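Local coordinates for LPXTG cell wall anchor domain-containing protein (Lactobacillus rhamnosus, PDB 7CBS) that serves as the basal pilin of the SpaCBA pilus, an adhesive subunit probably joined by sortase and involved in anchoring the pilus to the cell wall, at residues Thr67-Trp78 and His131-Ala141. Sequence-based numbering, arbitrary orientation.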
ATOM      1  N   THR A  67      18.368  -3.783 -10.411  1.00 65.58           N
ATOM      2  CA  THR A  67      18.313  -3.323  -8.999  1.00 64.28           C
ATOM      3  C   THR A  67      18.052  -1.814  -8.960  1.00 63.73           C
ATOM      4  O   THR A  67      18.942  -1.040  -9.378  1.00 64.02           O
ATOM      5  CB  THR A  67      19.604  -3.658  -8.240  1.00 66.98           C
ATOM      6  OG1 THR A  67      19.885  -5.048  -8.400  1.00 70.76           O
ATOM      7  CG2 THR A  67      19.520  -3.336  -6.763  1.00 67.27           C
ATOM      8  N   PHE A  68      16.868  -1.422  -8.480  1.00 61.64           N
ATOM      9  CA  PHE A  68      16.506  -0.030  -8.126  1.00 58.81           C
ATOM     10  C   PHE A  68      16.620   0.128  -6.608  1.00 59.83           C
ATOM     11  O   PHE A  68      16.177  -0.775  -5.874  1.00 59.06           O
ATOM     12  CB  PHE A  68      15.109   0.319  -8.648  1.00 57.28           C
ATOM     13  CG  PHE A  68      15.066   0.610 -10.128  1.00 57.58           C
ATOM     14  CD1 PHE A  68      14.951  -0.419 -11.051  1.00 58.97           C
ATOM     15  CD2 PHE A  68      15.165   1.911 -10.600  1.00 56.19           C
ATOM     16  CE1 PHE A  68      14.924  -0.150 -12.411  1.00 60.09           C
ATOM     17  CE2 PHE A  68      15.126   2.176 -11.960  1.00 57.83           C
ATOM     18  CZ  PHE A  68      15.000   1.147 -12.864  1.00 58.89           C
ATOM     19  N   THR A  69      17.212   1.244  -6.171  1.00 59.61           N
ATOM     20  CA  THR A  69      17.409   1.639  -4.753  1.00 60.54           C
ATOM     21  C   THR A  69      16.616   2.927  -4.512  1.00 59.25           C
ATOM     22  O   THR A  69      16.723   3.843  -5.353  1.00 58.77           O
ATOM     23  CB  THR A  69      18.905   1.794  -4.443  1.00 63.11           C
ATOM     24  OG1 THR A  69      19.571   0.598  -4.852  1.00 65.24           O
ATOM     25  CG2 THR A  69      19.199   2.065  -2.981  1.00 63.99           C
ATOM     26  N   VAL A  70      15.853   2.985  -3.416  1.00 59.15           N
ATOM     27  CA  VAL A  70      15.014   4.161  -3.028  1.00 58.12           C
ATOM     28  C   VAL A  70      15.655   4.822  -1.801  1.00 58.84           C
ATOM     29  O   VAL A  70      15.992   4.096  -0.845  1.00 61.18           O
ATOM     30  CB  VAL A  70      13.539   3.776  -2.786  1.00 58.45           C
ATOM     31  CG1 VAL A  70      13.369   2.722  -1.696  1.00 60.24           C
ATOM     32  CG2 VAL A  70      12.679   4.996  -2.484  1.00 58.04           C
ATOM     33  N   TYR A  71      15.846   6.145  -1.856  1.00 58.87           N
ATOM     34  CA  TYR A  71      16.453   6.980  -0.786  1.00 59.33           C
ATOM     35  C   TYR A  71      15.443   8.031  -0.322  1.00 56.71           C
ATOM     36  O   TYR A  71      14.699   8.550  -1.167  1.00 52.66           O
ATOM     37  CB  TYR A  71      17.709   7.699  -1.287  1.00 61.89           C
ATOM     38  CG  TYR A  71      18.759   6.815  -1.907  1.00 64.64           C
ATOM     39  CD1 TYR A  71      18.670   6.424  -3.233  1.00 65.41           C
ATOM     40  CD2 TYR A  71      19.856   6.390  -1.178  1.00 68.26           C
ATOM     41  CE1 TYR A  71      19.634   5.614  -3.812  1.00 67.35           C
ATOM     42  CE2 TYR A  71      20.837   5.594  -1.746  1.00 71.10           C
ATOM     43  CZ  TYR A  71      20.724   5.198  -3.067  1.00 70.14           C
ATOM     44  OH  TYR A  71      21.678   4.405  -3.635  1.00 73.13           O
ATOM     45  N   ASP A  72      15.443   8.335   0.978  1.00 61.14           N
ATOM     46  CA  ASP A  72      14.708   9.472   1.596  1.00 61.49           C
ATOM     47  C   ASP A  72      15.519  10.749   1.366  1.00 62.20           C
ATOM     48  O   ASP A  72      16.627  10.831   1.925  1.00 66.81           O
ATOM     49  CB  ASP A  72      14.444   9.203   3.081  1.00 64.14           C
ATOM     50  CG  ASP A  72      13.889  10.390   3.855  1.00 66.36           C
ATOM     51  OD1 ASP A  72      13.197  11.235   3.239  1.00 63.08           O
ATOM     52  OD2 ASP A  72      14.156  10.466   5.076  1.00 73.56           O
ATOM     53  N   VAL A  73      14.999  11.694   0.574  1.00 60.72           N
ATOM     54  CA  VAL A  73      15.670  12.998   0.269  1.00 60.44           C
ATOM     55  C   VAL A  73      14.811  14.162   0.784  1.00 58.35           C
ATOM     56  O   VAL A  73      15.024  15.298   0.317  1.00 63.13           O
ATOM     57  CB  VAL A  73      15.969  13.143  -1.240  1.00 60.69           C
ATOM     58  CG1 VAL A  73      16.782  11.972  -1.767  1.00 61.98           C
ATOM     59  CG2 VAL A  73      14.706  13.327  -2.080  1.00 59.06           C
ATOM     60  N   THR A  74      13.915  13.902   1.743  1.00 56.64           N
ATOM     61  CA  THR A  74      12.876  14.852   2.237  1.00 55.26           C
ATOM     62  C   THR A  74      13.513  16.160   2.727  1.00 57.08           C
ATOM     63  O   THR A  74      13.074  17.236   2.265  1.00 57.07           O
ATOM     64  CB  THR A  74      12.031  14.238   3.359  1.00 54.38           C
ATOM     65  OG1 THR A  74      11.440  13.030   2.876  1.00 52.09           O
ATOM     66  CG2 THR A  74      10.944  15.175   3.843  1.00 54.71           C
ATOM     67  N   ALA A  75      14.491  16.071   3.636  1.00 59.13           N
ATOM     68  CA  ALA A  75      15.128  17.230   4.314  1.00 59.79           C
ATOM     69  C   ALA A  75      15.903  18.071   3.295  1.00 61.77           C
ATOM     70  O   ALA A  75      15.727  19.309   3.305  1.00 62.97           O
ATOM     71  CB  ALA A  75      16.032  16.772   5.433  1.00 61.63           C
ATOM     72  N   ASP A  76      16.742  17.432   2.474  1.00 62.22           N
ATOM     73  CA  ASP A  76      17.547  18.099   1.414  1.00 63.39           C
ATOM     74  C   ASP A  76      16.600  18.736   0.392  1.00 61.08           C
ATOM     75  O   ASP A  76      16.871  19.877  -0.026  1.00 65.65           O
ATOM     76  CB  ASP A  76      18.520  17.129   0.736  1.00 64.90           C
ATOM     77  CG  ASP A  76      19.684  16.713   1.621  1.00 68.84           C
ATOM     78  OD1 ASP A  76      20.000  17.468   2.560  1.00 71.92           O
ATOM     79  OD2 ASP A  76      20.266  15.633   1.371  1.00 71.19           O
ATOM     80  N   PHE A  77      15.526  18.034   0.023  1.00 57.33           N
ATOM     81  CA  PHE A  77      14.545  18.494  -0.996  1.00 54.51           C
ATOM     82  C   PHE A  77      13.916  19.817  -0.547  1.00 51.87           C
ATOM     83  O   PHE A  77      13.974  20.776  -1.329  1.00 53.68           O
ATOM     84  CB  PHE A  77      13.470  17.441  -1.285  1.00 51.26           C
ATOM     85  CG  PHE A  77      12.530  17.846  -2.395  1.00 51.61           C
ATOM     86  CD1 PHE A  77      12.871  17.640  -3.724  1.00 52.24           C
ATOM     87  CD2 PHE A  77      11.330  18.484  -2.118  1.00 51.47           C
ATOM     88  CE1 PHE A  77      12.023  18.037  -4.749  1.00 51.91           C
ATOM     89  CE2 PHE A  77      10.483  18.881  -3.142  1.00 51.49           C
ATOM     90  CZ  PHE A  77      10.831  18.655  -4.460  1.00 51.57           C
ATOM     91  N   TRP A  78      13.340  19.869   0.657  1.00 50.02           N
ATOM     92  CA  TRP A  78      12.601  21.062   1.162  1.00 49.81           C
ATOM     93  C   TRP A  78      13.573  22.204   1.481  1.00 52.03           C
ATOM     94  O   TRP A  78      13.145  23.364   1.419  1.00 53.52           O
ATOM     95  CB  TRP A  78      11.729  20.713   2.373  1.00 48.72           C
ATOM     96  CG  TRP A  78      10.625  19.765   2.029  1.00 46.76           C
ATOM     97  CD1 TRP A  78      10.347  18.569   2.623  1.00 45.87           C
ATOM     98  CD2 TRP A  78       9.670  19.922   0.965  1.00 45.58           C
ATOM     99  NE1 TRP A  78       9.272  17.981   2.015  1.00 44.89           N
ATOM    100  CE2 TRP A  78       8.838  18.786   0.994  1.00 44.22           C
ATOM    101  CE3 TRP A  78       9.430  20.913   0.003  1.00 45.70           C
ATOM    102  CZ2 TRP A  78       7.788  18.611   0.095  1.00 43.74           C
ATOM    103  CZ3 TRP A  78       8.392  20.739  -0.885  1.00 45.42           C
ATOM    104  CH2 TRP A  78       7.589  19.599  -0.842  1.00 44.20           C
ATOM    105  N   HIS A 131       6.850  16.666   7.572  1.00 71.93           N
ATOM    106  CA  HIS A 131       6.969  17.064   6.141  1.00 65.30           C
ATOM    107  C   HIS A 131       6.481  15.927   5.238  1.00 62.29           C
ATOM    108  O   HIS A 131       6.727  14.749   5.576  1.00 62.73           O
ATOM    109  CB  HIS A 131       8.417  17.442   5.797  1.00 63.80           C
ATOM    110  CG  HIS A 131       8.970  18.540   6.642  1.00 66.37           C
ATOM    111  ND1 HIS A 131      10.311  18.615   6.974  1.00 66.18           N
ATOM    112  CD2 HIS A 131       8.377  19.604   7.226  1.00 65.80           C
ATOM    113  CE1 HIS A 131      10.512  19.663   7.741  1.00 67.50           C
ATOM    114  NE2 HIS A 131       9.342  20.287   7.908  1.00 67.95           N
ATOM    115  N   ALA A 132       5.814  16.280   4.133  1.00 58.29           N
ATOM    116  CA  ALA A 132       5.531  15.384   2.990  1.00 54.48           C
ATOM    117  C   ALA A 132       6.838  14.689   2.606  1.00 52.58           C
ATOM    118  O   ALA A 132       7.862  15.386   2.530  1.00 51.22           O
ATOM    119  CB  ALA A 132       4.970  16.180   1.835  1.00 53.74           C
ATOM    120  N   ALA A 133       6.818  13.368   2.411  1.00 50.67           N
ATOM    121  CA  ALA A 133       8.025  12.576   2.084  1.00 49.23           C
ATOM    122  C   ALA A 133       8.435  12.869   0.636  1.00 47.71           C
ATOM    123  O   ALA A 133       7.550  13.217  -0.173  1.00 46.32           O
ATOM    124  CB  ALA A 133       7.766  11.112   2.316  1.00 50.01           C
ATOM    125  N   VAL A 134       9.735  12.774   0.341  1.00 46.83           N
ATOM    126  CA  VAL A 134      10.298  12.864  -1.039  1.00 46.11           C
ATOM    127  C   VAL A 134      11.351  11.766  -1.180  1.00 47.84           C
ATOM    128  O   VAL A 134      12.212  11.660  -0.281  1.00 46.84           O
ATOM    129  CB  VAL A 134      10.885  14.256  -1.341  1.00 46.41           C
ATOM    130  CG1 VAL A 134      11.424  14.344  -2.766  1.00 45.99           C
ATOM    131  CG2 VAL A 134       9.866  15.362  -1.092  1.00 45.68           C
ATOM    132  N   TYR A 135      11.257  10.977  -2.255  1.00 50.52           N
ATOM    133  CA  TYR A 135      12.072   9.757  -2.489  1.00 52.83           C
ATOM    134  C   TYR A 135      12.828   9.899  -3.813  1.00 54.15           C
ATOM    135  O   TYR A 135      12.245  10.428  -4.783  1.00 56.80           O
ATOM    136  CB  TYR A 135      11.175   8.517  -2.442  1.00 54.46           C
ATOM    137  CG  TYR A 135      10.509   8.306  -1.105  1.00 55.78           C
ATOM    138  CD1 TYR A 135      11.230   7.845  -0.016  1.00 59.10           C
ATOM    139  CD2 TYR A 135       9.169   8.596  -0.914  1.00 55.37           C
ATOM    140  CE1 TYR A 135      10.645   7.687   1.229  1.00 60.04           C
ATOM    141  CE2 TYR A 135       8.563   8.436   0.321  1.00 57.15           C
ATOM    142  CZ  TYR A 135       9.303   7.977   1.395  1.00 60.15           C
ATOM    143  OH  TYR A 135       8.720   7.801   2.614  1.00 66.59           O
ATOM    144  N   LEU A 136      14.099   9.485  -3.815  1.00 54.52           N
ATOM    145  CA  LEU A 136      14.977   9.372  -5.010  1.00 54.94           C
ATOM    146  C   LEU A 136      15.071   7.894  -5.405  1.00 56.14           C
ATOM    147  O   LEU A 136      15.411   7.076  -4.532  1.00 54.98           O
ATOM    148  CB  LEU A 136      16.360   9.937  -4.669  1.00 55.83           C
ATOM    149  CG  LEU A 136      17.470   9.632  -5.671  1.00 57.40           C
ATOM    150  CD1 LEU A 136      17.146  10.223  -7.032  1.00 56.59           C
ATOM    151  CD2 LEU A 136      18.804  10.146  -5.157  1.00 60.21           C
ATOM    152  N   PHE A 137      14.788   7.575  -6.671  1.00 57.96           N
ATOM    153  CA  PHE A 137      14.787   6.196  -7.225  1.00 59.11           C
ATOM    154  C   PHE A 137      15.909   6.071  -8.263  1.00 61.10           C
ATOM    155  O   PHE A 137      15.758   6.633  -9.363  1.00 63.43           O
ATOM    156  CB  PHE A 137      13.417   5.869  -7.825  1.00 58.65           C
ATOM    157  CG  PHE A 137      12.318   5.678  -6.810  1.00 58.68           C
ATOM    158  CD1 PHE A 137      12.163   4.466  -6.155  1.00 60.08           C
ATOM    159  CD2 PHE A 137      11.434   6.701  -6.513  1.00 57.75           C
ATOM    160  CE1 PHE A 137      11.149   4.286  -5.225  1.00 60.47           C
ATOM    161  CE2 PHE A 137      10.425   6.522  -5.578  1.00 56.52           C
ATOM    162  CZ  PHE A 137      10.285   5.316  -4.935  1.00 59.07           C
ATOM    163  N   LYS A 138      16.985   5.357  -7.919  1.00 62.09           N
ATOM    164  CA  LYS A 138      18.180   5.142  -8.780  1.00 64.43           C
ATOM    165  C   LYS A 138      18.272   3.668  -9.189  1.00 66.92           C
ATOM    166  O   LYS A 138      17.913   2.807  -8.366  1.00 65.87           O
ATOM    167  CB  LYS A 138      19.469   5.526  -8.045  1.00 65.85           C
ATOM    168  CG  LYS A 138      19.531   6.949  -7.510  1.00 65.66           C
ATOM    169  CD  LYS A 138      20.821   7.236  -6.761  1.00 68.23           C
ATOM    170  CE  LYS A 138      22.070   7.109  -7.606  1.00 70.81           C
ATOM    171  NZ  LYS A 138      23.282   7.472  -6.831  1.00 72.76           N
ATOM    172  N   GLU A 139      18.741   3.413 -10.414  1.00 69.85           N
ATOM    173  CA  GLU A 139      19.182   2.078 -10.894  1.00 72.74           C
ATOM    174  C   GLU A 139      20.655   1.908 -10.503  1.00 77.13           C
ATOM    175  O   GLU A 139      21.499   2.609 -11.094  1.00 80.35           O
ATOM    176  CB  GLU A 139      18.989   1.957 -12.410  1.00 72.93           C
ATOM    177  CG  GLU A 139      19.475   0.634 -12.979  1.00 74.88           C
ATOM    178  CD  GLU A 139      19.391   0.530 -14.495  1.00 76.57           C
ATOM    179  OE1 GLU A 139      18.336   0.880 -15.056  1.00 76.16           O
ATOM    180  OE2 GLU A 139      20.387   0.099 -15.112  1.00 77.63           O
ATOM    181  N   THR A 140      20.942   1.024  -9.541  1.00 79.63           N
ATOM    182  CA  THR A 140      22.278   0.853  -8.905  1.00 83.23           C
ATOM    183  C   THR A 140      22.959  -0.430  -9.398  1.00 84.75           C
ATOM    184  O   THR A 140      24.137  -0.622  -9.052  1.00 89.27           O
ATOM    185  CB  THR A 140      22.158   0.864  -7.376  1.00 84.03           C
ATOM    186  OG1 THR A 140      21.173  -0.105  -7.015  1.00 85.32           O
ATOM    187  CG2 THR A 140      21.777   2.222  -6.826  1.00 82.29           C
ATOM    188  N   ALA A 141      22.253  -1.289 -10.138  1.00 82.97           N
ATOM    189  CA  ALA A 141      22.805  -2.532 -10.726  1.00 83.85           C
ATOM    190  C   ALA A 141      21.891  -3.029 -11.851  1.00 81.83           C
ATOM    191  O   ALA A 141      20.657  -2.920 -11.713  1.00 79.16           O
ATOM    192  CB  ALA A 141      22.985  -3.585  -9.660  1.00 84.71           C
TER
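T69 and K138 exchange a pair of backbone hydrogen bonds, as do Y71 and L136, pairing strands 67-72 and 134-141 antiparallel. At the N-terminal end of strand 67-72 a classic beta bulge sets T140 and A141 opposite T67: T67 O takes a bond of 2.9 Å from T140 N and a weak one from A141 N, while T67 N donates to A141 O. The bulge brings T140 OG1 to 2.8 Å from T69 OG1, a hydroxyl pair in which either may donate; T69 OG1 is also bonded to Q110 NE2.

Where strand 67-72 gives way to helix 74-84, side chains take over the polar pairing. V73 N still reaches V134 O, but V134 N is satisfied by a hydroxyl, T74 OG1, at 3.1 Å. That hydroxyl lies beside its own backbone N (chi1 -57°) and donates in turn to D72 OD1, which also accepts from T74 N, closing an Asx turn at the helix start. One turn on, W78 NE1 meets A132 O at 3.0 Å with a nearly straight N-H...O angle of 170°, the oxygen lying in the indole plane. Without the indole, as with an alanine at W78, A132 O would probably lose this donor and a gap would open beside V134 CG2 and H131 CB.

V134 packs CG1 over one face of the F77 ring, 4.0 Å from its centroid, and beside the bulge E139 CB lies over a face of F68. V70 CG2 similarly sits over the F137 ring.

Both segments belong to the Gram-positive pilin D1 (N-terminal) domain and help build its mixed sheet. Strand 67-72 runs between 131-141 and 107-112, while 118-128 and 152-155 also pair with 131-141. The V134, L136 and F77 side chains touch strand 152-155, and the F137 ring meets F121 of strand 118-128 edge-to-face.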